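Local coordinates for protein putative isomerase YbhH (Escherichia coli, PDB 6OTV) that probably acts as an isomerase of the PrpF family, whose members are related to the diaminopimelate epimerases, though its substrate is not established, at residues G12-A17 against P91-M96; S58-I63 against A78-H83; D72-F77 against R122-G127. One frame throughout, in Å; residues are numbered along the deposited sequence.

Interaction 1: residues G12-A17 against P91-M96. With PO4 (phosphate ion), chain I.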
# COMPACT_ATOMS: atom_id res chain seq x y z
N GLY A 12 -7.63 19.10 -12.38
CA GLY A 12 -7.29 18.83 -13.76
C GLY A 12 -8.23 19.59 -14.68
O GLY A 12 -8.35 20.82 -14.60
N THR A 13 -8.91 18.86 -15.56
CA THR A 13 -9.87 19.43 -16.50
C THR A 13 -11.30 19.34 -16.00
O THR A 13 -12.24 19.44 -16.79
CB THR A 13 -9.74 18.75 -17.86
OG1 THR A 13 -10.02 17.35 -17.72
CG2 THR A 13 -8.35 18.93 -18.42
N SER A 14 -11.49 19.13 -14.70
CA SER A 14 -12.81 19.02 -14.09
C SER A 14 -12.91 20.01 -12.94
O SER A 14 -11.91 20.54 -12.46
CB SER A 14 -13.09 17.59 -13.60
OG SER A 14 -13.17 16.68 -14.68
N ARG A 15 -14.15 20.23 -12.49
CA ARG A 15 -14.42 21.14 -11.39
C ARG A 15 -15.63 20.63 -10.62
O ARG A 15 -16.55 20.06 -11.20
CB ARG A 15 -14.68 22.56 -11.91
CG ARG A 15 -14.70 23.64 -10.84
CD ARG A 15 -15.15 24.95 -11.46
NE ARG A 15 -16.59 24.94 -11.72
CZ ARG A 15 -17.19 25.67 -12.66
NH1 ARG A 15 -16.47 26.45 -13.46
NH2 ARG A 15 -18.50 25.60 -12.81
N GLY A 16 -15.62 20.85 -9.31
CA GLY A 16 -16.77 20.45 -8.51
C GLY A 16 -16.54 20.69 -7.04
O GLY A 16 -15.57 21.35 -6.63
N ALA A 17 -17.45 20.15 -6.23
CA ALA A 17 -17.40 20.32 -4.79
C ALA A 17 -16.51 19.28 -4.14
O ALA A 17 -16.54 18.10 -4.50
CB ALA A 17 -18.80 20.23 -4.18
N PRO A 91 -17.57 5.44 -11.61
CA PRO A 91 -16.17 5.52 -12.03
C PRO A 91 -15.26 6.12 -10.97
O PRO A 91 -15.68 6.58 -9.91
CB PRO A 91 -16.23 6.42 -13.26
CG PRO A 91 -17.31 7.38 -12.93
CD PRO A 91 -18.33 6.61 -12.11
N ASN A 92 -13.96 6.10 -11.28
CA ASN A 92 -12.94 6.80 -10.52
C ASN A 92 -12.45 7.95 -11.39
O ASN A 92 -11.77 7.73 -12.40
CB ASN A 92 -11.80 5.87 -10.13
CG ASN A 92 -10.61 6.60 -9.53
OD1 ASN A 92 -10.74 7.71 -9.00
ND2 ASN A 92 -9.44 5.98 -9.60
N CYS A 93 -12.82 9.18 -11.03
CA CYS A 93 -12.44 10.35 -11.80
C CYS A 93 -11.01 10.74 -11.44
O CYS A 93 -10.74 11.18 -10.32
CB CYS A 93 -13.40 11.51 -11.55
SG CYS A 93 -13.02 13.00 -12.49
N GLY A 94 -10.10 10.57 -12.40
CA GLY A 94 -8.70 10.88 -12.15
C GLY A 94 -8.39 12.35 -12.11
O GLY A 94 -7.40 12.76 -11.50
N ASN A 95 -9.23 13.18 -12.74
CA ASN A 95 -9.00 14.61 -12.70
C ASN A 95 -9.41 15.21 -11.36
O ASN A 95 -8.66 16.01 -10.78
CB ASN A 95 -9.74 15.28 -13.86
CG ASN A 95 -9.03 15.08 -15.17
OD1 ASN A 95 -8.11 15.82 -15.51
ND2 ASN A 95 -9.43 14.05 -15.91
N MET A 96 -10.58 14.84 -10.85
CA MET A 96 -10.96 15.27 -9.50
C MET A 96 -9.98 14.73 -8.46
O MET A 96 -9.75 15.38 -7.43
CB MET A 96 -12.39 14.84 -9.17
CG MET A 96 -13.45 15.58 -9.97
SD MET A 96 -13.62 17.30 -9.48
CE MET A 96 -14.59 17.13 -7.98
P PO4 I . -11.22 11.13 -15.97
O1 PO4 I . -12.53 10.76 -16.61
O2 PO4 I . -11.39 12.36 -15.12
O3 PO4 I . -10.73 9.97 -15.11
O4 PO4 I . -10.19 11.42 -17.04
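Asn95, in the first turn of helix 94-106, presses its side chain against the tight bend at Gly12 and Thr13. OD1 accepts from Thr13 N at 3.1 Å along an almost straight N-H (171°), although the donor sits above the carbonyl plane, and Arg337 also bonds to this oxygen. ND2 turns the other way and donates to phosphate O2 at 2.7 Å. The amide is thus held from both ends and fixed in rotation. Gly12 CA lies 3.6 Å from the same OD1, which sits where a side chain on this residue would point; the positive phi also suits glycine.

The closely packed part is buried. Asn95 CB meets Ser14 OG at 3.8 Å, and the Met96 chain, bent at chi2 (-71°) and chi3 (-78°), curls back so that CE rests 4.0 Å from Gly16 CA, over bare backbone. The partly exposed margin is looser: Arg15 is barely covered, and Thr13 offers its backbone N there.

Cys93 occupies the N-cap, its SG, anti to the backbone N, accepting from Met96 N at 3.5 Å. Gly94 N donates to phosphate O3 (2.8 Å); a weak bond from Asn95 N goes to O2, the oxygen already held by ND2, and Ile279 N also binds the ion. An anion, probably from the crystallisation liquor, held by this helix start and the Ile279 amide is consistent with the substrate cleft of diaminopimelate epimerase relatives.

Strand 14-20 runs between strands 3-11 and 59-65; Met96 also touches Lys59 of the latter and Tyr75 of strand 73-80, so the start of helix 94-106 is seated across three strands.

Interaction 2: residues S58-I63 against A78-H83. With PO4 (phosphate ion), chain J.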
# COMPACT_ATOMS: atom_id res chain seq x y z
N SER A 58 -19.69 19.27 -12.86
CA SER A 58 -20.80 18.82 -12.03
C SER A 58 -20.39 17.55 -11.29
O SER A 58 -21.08 16.53 -11.31
CB SER A 58 -22.05 18.60 -12.87
OG SER A 58 -23.17 18.27 -12.06
N LYS A 59 -19.24 17.60 -10.62
CA LYS A 59 -18.66 16.45 -9.94
C LYS A 59 -18.52 16.74 -8.46
O LYS A 59 -18.52 17.90 -8.02
CB LYS A 59 -17.30 16.09 -10.55
CG LYS A 59 -17.33 15.77 -12.04
CD LYS A 59 -15.94 15.38 -12.54
CE LYS A 59 -15.93 15.09 -14.04
NZ LYS A 59 -16.72 13.87 -14.37
N VAL A 60 -18.40 15.67 -7.67
CA VAL A 60 -18.24 15.77 -6.22
C VAL A 60 -17.14 14.81 -5.79
O VAL A 60 -17.05 13.68 -6.29
CB VAL A 60 -19.55 15.45 -5.47
CG1 VAL A 60 -19.34 15.52 -3.97
CG2 VAL A 60 -20.66 16.41 -5.90
N ALA A 61 -16.30 15.26 -4.86
CA ALA A 61 -15.32 14.42 -4.19
C ALA A 61 -15.59 14.46 -2.69
O ALA A 61 -15.59 15.54 -2.09
CB ALA A 61 -13.89 14.88 -4.49
N ILE A 62 -15.83 13.30 -2.09
CA ILE A 62 -16.10 13.18 -0.67
C ILE A 62 -14.86 12.60 -0.00
O ILE A 62 -14.49 11.44 -0.26
CB ILE A 62 -17.35 12.33 -0.39
CG1 ILE A 62 -18.56 12.93 -1.12
CG2 ILE A 62 -17.60 12.22 1.11
CD1 ILE A 62 -19.79 12.04 -1.11
N ILE A 63 -14.22 13.39 0.85
CA ILE A 63 -12.90 13.07 1.40
C ILE A 63 -13.03 12.81 2.90
O ILE A 63 -13.79 13.49 3.60
CB ILE A 63 -11.89 14.21 1.14
CG1 ILE A 63 -12.01 14.72 -0.31
CG2 ILE A 63 -10.48 13.75 1.44
CD1 ILE A 63 -11.77 13.67 -1.36
N ALA A 78 -18.45 11.11 -7.01
CA ALA A 78 -19.85 11.07 -7.43
C ALA A 78 -20.03 11.99 -8.62
O ALA A 78 -19.56 13.13 -8.62
CB ALA A 78 -20.79 11.48 -6.29
N GLN A 79 -20.72 11.49 -9.65
CA GLN A 79 -21.11 12.29 -10.80
C GLN A 79 -22.55 12.75 -10.60
O GLN A 79 -23.46 11.93 -10.45
CB GLN A 79 -20.98 11.48 -12.10
CG GLN A 79 -21.30 12.26 -13.37
CD GLN A 79 -20.21 13.24 -13.76
OE1 GLN A 79 -19.02 12.93 -13.67
NE2 GLN A 79 -20.61 14.43 -14.18
N VAL A 80 -22.75 14.06 -10.57
CA VAL A 80 -24.08 14.64 -10.39
C VAL A 80 -24.61 14.98 -11.77
O VAL A 80 -24.11 15.89 -12.44
CB VAL A 80 -24.05 15.87 -9.47
CG1 VAL A 80 -25.45 16.44 -9.30
CG2 VAL A 80 -23.47 15.50 -8.11
N ILE A 81 -25.63 14.23 -12.21
CA ILE A 81 -26.16 14.39 -13.55
C ILE A 81 -26.77 15.79 -13.70
O ILE A 81 -27.32 16.35 -12.75
CB ILE A 81 -27.19 13.29 -13.85
CG1 ILE A 81 -26.58 11.92 -13.55
CG2 ILE A 81 -27.64 13.34 -15.30
CD1 ILE A 81 -25.30 11.63 -14.34
N VAL A 82 -26.64 16.35 -14.90
CA VAL A 82 -27.08 17.72 -15.14
C VAL A 82 -28.55 17.79 -15.53
O VAL A 82 -29.34 18.50 -14.89
CB VAL A 82 -26.21 18.38 -16.23
CG1 VAL A 82 -26.77 19.75 -16.60
CG2 VAL A 82 -24.76 18.51 -15.75
N HIS A 83 -28.96 17.05 -16.56
CA HIS A 83 -30.29 17.20 -17.12
C HIS A 83 -31.36 16.42 -16.37
O HIS A 83 -32.54 16.54 -16.70
CB HIS A 83 -30.28 16.80 -18.60
CG HIS A 83 -29.34 17.60 -19.44
ND1 HIS A 83 -29.55 18.94 -19.72
CD2 HIS A 83 -28.16 17.27 -20.03
CE1 HIS A 83 -28.55 19.39 -20.46
NE2 HIS A 83 -27.70 18.40 -20.66
P PO4 J . -25.59 14.94 -18.15
O1 PO4 J . -26.94 15.57 -17.94
O2 PO4 J . -24.84 15.71 -19.22
O3 PO4 J . -24.81 14.97 -16.86
O4 PO4 J . -25.78 13.50 -18.59
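With OG anti to its backbone N (chi1 -175°), Ser58 reaches the carbonyl of Val80, while Gln79, bent at chi2 (74°), swings its amide back to Lys59. Both links belong to the antiparallel beta hairpin of strands 59-65 and 73-80. Val60 and Ala78 form its hydrogen-bonded pair, with Val60 N to Ala78 O at 2.9 Å and Ala78 N to Val60 O at 3.0 Å; Val80 N to Ser58 O follows at 3.1 Å. Lys59 and Gln79 form the adjoining non-hydrogen-bonded pair. On their face the lysine chain stays extended until a final bend brings NZ 2.6 Å from Gln79 OE1, in the carbonyl plane and on a lone pair, while Gln79 NE2 is taken by Pro55 O. Ser58 OG lies 2.6 Å from Val80 O, but Glu46 is a second possible acceptor for its one proton. Beyond the paired residues the chain turns, and the amides of Val82 and His83 grip a phosphate ion, probably from the crystallisation liquor, His83 N donating to its O1 at 2.9 Å. On the other face, beneath helix 28-39, Val60 and Val80 meet methyl to methyl, CG2 to CG2, at 3.7 Å.

Interaction 3: residues D72-F77 against R122-G127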
# COMPACT_ATOMS: atom_id res chain seq x y z
N ASP A 72 -3.88 7.09 3.56
CA ASP A 72 -4.06 8.23 4.45
C ASP A 72 -5.50 8.73 4.42
O ASP A 72 -6.13 8.90 5.46
CB ASP A 72 -3.09 9.36 4.08
CG ASP A 72 -1.64 8.91 4.06
OD1 ASP A 72 -1.26 8.06 4.89
OD2 ASP A 72 -0.88 9.41 3.21
N VAL A 73 -6.03 8.97 3.22
CA VAL A 73 -7.39 9.49 3.08
C VAL A 73 -8.18 8.60 2.15
O VAL A 73 -7.63 7.92 1.27
CB VAL A 73 -7.40 10.95 2.57
CG1 VAL A 73 -6.60 11.86 3.50
CG2 VAL A 73 -6.88 11.03 1.15
N ASP A 74 -9.49 8.58 2.35
CA ASP A 74 -10.43 7.92 1.45
C ASP A 74 -11.07 8.95 0.53
O ASP A 74 -11.34 10.08 0.94
CB ASP A 74 -11.51 7.18 2.23
CG ASP A 74 -11.05 5.82 2.71
OD1 ASP A 74 -10.01 5.33 2.21
OD2 ASP A 74 -11.73 5.23 3.58
N TYR A 75 -11.30 8.54 -0.71
CA TYR A 75 -11.83 9.42 -1.75
C TYR A 75 -13.00 8.72 -2.43
O TYR A 75 -12.81 7.69 -3.09
CB TYR A 75 -10.73 9.79 -2.76
CG TYR A 75 -11.21 10.23 -4.13
CD1 TYR A 75 -12.10 11.29 -4.27
CD2 TYR A 75 -10.74 9.61 -5.28
CE1 TYR A 75 -12.52 11.71 -5.52
CE2 TYR A 75 -11.15 10.02 -6.53
CZ TYR A 75 -12.04 11.07 -6.65
OH TYR A 75 -12.45 11.47 -7.90
N LEU A 76 -14.20 9.28 -2.27
CA LEU A 76 -15.40 8.78 -2.92
C LEU A 76 -15.83 9.80 -3.97
O LEU A 76 -16.09 10.96 -3.64
CB LEU A 76 -16.52 8.55 -1.91
CG LEU A 76 -17.89 8.18 -2.49
CD1 LEU A 76 -17.81 6.87 -3.26
CD2 LEU A 76 -18.94 8.11 -1.39
N PHE A 77 -15.91 9.36 -5.22
CA PHE A 77 -16.31 10.22 -6.32
C PHE A 77 -17.79 10.02 -6.63
O PHE A 77 -18.31 8.91 -6.53
CB PHE A 77 -15.49 9.94 -7.58
CG PHE A 77 -16.00 10.66 -8.80
CD1 PHE A 77 -15.83 12.03 -8.93
CD2 PHE A 77 -16.67 9.97 -9.79
CE1 PHE A 77 -16.30 12.70 -10.05
CE2 PHE A 77 -17.16 10.63 -10.91
CZ PHE A 77 -16.97 12.00 -11.04
N ARG A 122 -7.02 6.26 -1.20
CA ARG A 122 -7.79 5.09 -1.60
C ARG A 122 -9.09 5.56 -2.22
O ARG A 122 -9.89 6.23 -1.56
CB ARG A 122 -8.06 4.17 -0.40
CG ARG A 122 -9.12 3.11 -0.67
CD ARG A 122 -9.35 2.25 0.56
NE ARG A 122 -10.65 1.58 0.53
CZ ARG A 122 -11.67 1.88 1.32
NH1 ARG A 122 -11.55 2.84 2.23
NH2 ARG A 122 -12.81 1.22 1.22
N ASN A 123 -9.30 5.22 -3.49
CA ASN A 123 -10.56 5.54 -4.16
C ASN A 123 -11.60 4.50 -3.76
O ASN A 123 -11.48 3.33 -4.13
CB ASN A 123 -10.38 5.58 -5.68
CG ASN A 123 -11.70 5.70 -6.41
OD1 ASN A 123 -12.13 4.76 -7.08
ND2 ASN A 123 -12.37 6.84 -6.26
N VAL A 124 -12.62 4.94 -3.02
CA VAL A 124 -13.64 4.03 -2.51
C VAL A 124 -14.43 3.40 -3.64
O VAL A 124 -14.89 2.26 -3.52
CB VAL A 124 -14.56 4.78 -1.52
CG1 VAL A 124 -15.63 3.85 -0.96
CG2 VAL A 124 -13.74 5.38 -0.38
N ASN A 125 -14.57 4.11 -4.76
CA ASN A 125 -15.38 3.59 -5.87
C ASN A 125 -14.80 2.31 -6.44
O ASN A 125 -15.53 1.36 -6.74
CB ASN A 125 -15.51 4.65 -6.96
CG ASN A 125 -15.97 6.00 -6.42
OD1 ASN A 125 -15.19 6.74 -5.81
ND2 ASN A 125 -17.23 6.33 -6.66
N THR A 126 -13.47 2.26 -6.60
CA THR A 126 -12.82 1.15 -7.28
C THR A 126 -11.88 0.34 -6.40
O THR A 126 -11.40 -0.71 -6.85
CB THR A 126 -12.02 1.66 -8.49
OG1 THR A 126 -10.98 2.54 -8.03
CG2 THR A 126 -12.92 2.40 -9.47
N GLY A 127 -11.58 0.79 -5.18
CA GLY A 127 -10.55 0.14 -4.40
C GLY A 127 -9.14 0.40 -4.87
O GLY A 127 -8.21 -0.24 -4.37
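A parallel pairing of strands 73-80 and 116-123, Asp74 beside Arg122 and Tyr75 beside Asn123, leads into an Asx motif. Arg122 N donates to Val73 O, Tyr75 N to Arg122 O and Val124 N to Tyr75 O, the last at 2.8 Å. On one face the extended Arg122 forms a salt bridge with Asp74: NH1 sits before both carboxylate oxygens, 2.8 Å from OD2 and 2.9 Å from OD1. OD2 lies at the guanidinium edge, near its plane, and the carboxylate and guanidinium planes are 69° apart. Ser66 and Ser67 also bind the carboxylate, and Val124 CG2 lies over one guanidinium face, toward its rim. Past the strand, Asn125 continues the pairing with its side chain: OD1 accepts from Phe77 N at 2.8 Å in plane on a lone pair (177° at the hydrogen), and ND2 donates to Phe77 O. Thr126 OG1 donates to Asn123 OD1 at 2.7 Å, and Thr126 N bonds the same oxygen. On the face away from Asp74, Tyr75 packs on Met96, Leu97 and Val100 of helix 94-106, with its OH bonded to Cys93 O, and strand 59-65 flanks strand 73-80 on its other side.

How the interactions relate
The three contacts step across neighbouring strands in the order 14-20, 59-65, 73-80, 116-123. Interaction 1 joins interaction 2 through probable backbone bonds, Ala17 O to Ala61 N at 2.9 Å among them, and Lys59 CE packs 3.3 Å from Ser14 OG; their centres are 9 Å apart. Interactions 2 and 3 share strand 73-80, where Ile62 N probably bonds Leu76 O at 2.8 Å. Phe77 ties all three together: its CE1 lies 3.5 Å from Cys93 CB and 3.6 Å from Lys59 CB. The Lys59 side chain comes within about 5 Å, nearest atoms, of the interaction 1 phosphate, placing that end of the hairpin beside what may be the substrate cleft.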